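Local coordinates for transcriptional regulator, LacI family (Burkholderia phymatum, PDB 2RGY), which probably regulates transcription as a LacI-family protein, its periplasmic-binding-protein-like region being likely to bind a small effector such as a sugar, at residues H157-A160 with R161-P165. Numbering follows the deposited sequence.
Sequences HGIA and RDSVP
Ala160 and Ser163 close a short 3-10 turn, Ser163 N donating to Ala160 O over 3.0 Å, and the next turn repeats the step, with Val164 N bonded to Arg161 O at 3.2 Å. The Ser163 side chain then grips the same carbonyl: OG, placed by a chi1 of 65° between its own backbone N and carbonyl carbon, turns back to donate to Ala160 O at 2.8 Å. The two donors divide the acceptor between them, the hydroxyl lying in the carbonyl plane on a lone pair and the amide standing 53° above that plane. Asp162 OD1 comes to 3.1 Å from Ala160 CB, a close but non-bonded approach. On the side of helix 141-155, Ile159 CG2 and Val164 CG2 meet 4.1 Å apart, with the side chains crossing nearly at right angles; both also pack on Leu154, and Arg161 reaches back to that helix in a salt bridge with Asp148. The turn thus carries the chain from the Schellman motif at Gly158 into strand 166-168, outermost in its sheet within the chain, an alpha-to-beta link in which one doubly gripped carbonyl fixes a solvent-facing bend beside the Ile159-Val164 contact.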
ATOM      1  N   HIS A 157     -22.474  26.986  10.326  1.00 23.15           N
ATOM      2  CA  HIS A 157     -21.765  28.199   9.965  1.00 23.48           C
ATOM      3  C   HIS A 157     -22.422  28.966   8.841  1.00 23.83           C
ATOM      4  O   HIS A 157     -21.811  29.857   8.249  1.00 25.35           O
ATOM      5  CB  HIS A 157     -20.323  27.879   9.610  1.00 24.89           C
ATOM      6  CG  HIS A 157     -19.494  27.547  10.803  1.00 26.58           C
ATOM      7  ND1 HIS A 157     -19.448  26.280  11.345  1.00 28.29           N
ATOM      8  CD2 HIS A 157     -18.770  28.338  11.628  1.00 27.73           C
ATOM      9  CE1 HIS A 157     -18.732  26.308  12.454  1.00 30.47           C
ATOM     10  NE2 HIS A 157     -18.310  27.544  12.649  1.00 29.02           N
ATOM     11  N   GLY A 158     -23.671  28.620   8.554  1.00 22.04           N
ATOM     12  CA  GLY A 158     -24.408  29.314   7.517  1.00 21.84           C
ATOM     13  C   GLY A 158     -24.039  28.939   6.099  1.00 20.11           C
ATOM     14  O   GLY A 158     -24.235  29.721   5.177  1.00 19.29           O
ATOM     15  N   ILE A 159     -23.512  27.737   5.912  1.00 20.53           N
ATOM     16  CA  ILE A 159     -23.137  27.288   4.579  1.00 18.95           C
ATOM     17  C   ILE A 159     -24.028  26.132   4.137  1.00 18.57           C
ATOM     18  O   ILE A 159     -24.010  25.054   4.728  1.00 18.37           O
ATOM     19  CB  ILE A 159     -21.662  26.865   4.535  1.00 20.63           C
ATOM     20  CG1 ILE A 159     -20.777  28.046   4.952  1.00 20.03           C
ATOM     21  CG2 ILE A 159     -21.294  26.423   3.126  1.00 18.54           C
ATOM     22  CD1 ILE A 159     -19.312  27.729   4.979  1.00 20.70           C
ATOM     23  N   ALA A 160     -24.810  26.372   3.090  1.00 18.07           N
ATOM     24  CA  ALA A 160     -25.738  25.375   2.576  1.00 20.89           C
ATOM     25  C   ALA A 160     -25.060  24.250   1.809  1.00 22.04           C
ATOM     26  O   ALA A 160     -24.220  24.487   0.939  1.00 22.80           O
ATOM     27  CB  ALA A 160     -26.792  26.049   1.696  1.00 21.12           C
ATOM     28  N   ARG A 161     -25.437  23.021   2.140  1.00 21.70           N
ATOM     29  CA  ARG A 161     -24.881  21.845   1.483  1.00 23.86           C
ATOM     30  C   ARG A 161     -24.959  21.994  -0.042  1.00 26.04           C
ATOM     31  O   ARG A 161     -24.005  21.674  -0.762  1.00 24.96           O
ATOM     32  CB  ARG A 161     -25.653  20.597   1.939  1.00 24.07           C
ATOM     33  CG  ARG A 161     -25.261  19.288   1.258  1.00 25.02           C
ATOM     34  CD  ARG A 161     -25.671  18.090   2.114  1.00 26.05           C
ATOM     35  NE  ARG A 161     -25.282  16.822   1.507  1.00 27.39           N
ATOM     36  CZ  ARG A 161     -25.075  15.697   2.186  1.00 29.48           C
ATOM     37  NH1 ARG A 161     -25.218  15.668   3.509  1.00 28.64           N
ATOM     38  NH2 ARG A 161     -24.713  14.598   1.540  1.00 29.50           N
ATOM     39  N   ASP A 162     -26.089  22.511  -0.522  1.00 28.59           N
ATOM     40  CA  ASP A 162     -26.323  22.673  -1.954  1.00 30.13           C
ATOM     41  C   ASP A 162     -25.404  23.625  -2.711  1.00 28.33           C
ATOM     42  O   ASP A 162     -25.333  23.566  -3.937  1.00 29.55           O
ATOM     43  CB  ASP A 162     -27.787  23.069  -2.220  1.00 34.98           C
ATOM     44  CG  ASP A 162     -28.203  24.340  -1.495  1.00 39.79           C
ATOM     45  OD1 ASP A 162     -27.346  25.232  -1.295  1.00 41.93           O
ATOM     46  OD2 ASP A 162     -29.408  24.464  -1.141  1.00 43.17           O
ATOM     47  N   SER A 163     -24.699  24.494  -2.000  1.00 25.96           N
ATOM     48  CA  SER A 163     -23.806  25.452  -2.650  1.00 25.86           C
ATOM     49  C   SER A 163     -22.356  24.978  -2.695  1.00 23.95           C
ATOM     50  O   SER A 163     -21.478  25.701  -3.156  1.00 23.33           O
ATOM     51  CB  SER A 163     -23.845  26.786  -1.911  1.00 25.32           C
ATOM     52  OG  SER A 163     -23.325  26.615  -0.602  1.00 27.79           O
ATOM     53  N   VAL A 164     -22.104  23.767  -2.218  1.00 22.49           N
ATOM     54  CA  VAL A 164     -20.739  23.246  -2.190  1.00 21.12           C
ATOM     55  C   VAL A 164     -20.443  22.244  -3.301  1.00 20.50           C
ATOM     56  O   VAL A 164     -21.095  21.206  -3.400  1.00 19.36           O
ATOM     57  CB  VAL A 164     -20.447  22.570  -0.824  1.00 20.21           C
ATOM     58  CG1 VAL A 164     -19.061  21.936  -0.825  1.00 18.68           C
ATOM     59  CG2 VAL A 164     -20.564  23.593   0.291  1.00 18.23           C
ATOM     60  N   PRO A 165     -19.464  22.554  -4.164  1.00 21.24           N
ATOM     61  CA  PRO A 165     -19.132  21.616  -5.243  1.00 22.64           C
ATOM     62  C   PRO A 165     -18.728  20.260  -4.649  1.00 23.06           C
ATOM     63  O   PRO A 165     -17.871  20.182  -3.767  1.00 23.83           O
ATOM     64  CB  PRO A 165     -17.987  22.317  -5.981  1.00 22.51           C
ATOM     65  CG  PRO A 165     -17.442  23.298  -4.973  1.00 24.80           C
ATOM     66  CD  PRO A 165     -18.686  23.796  -4.291  1.00 22.36           C
TER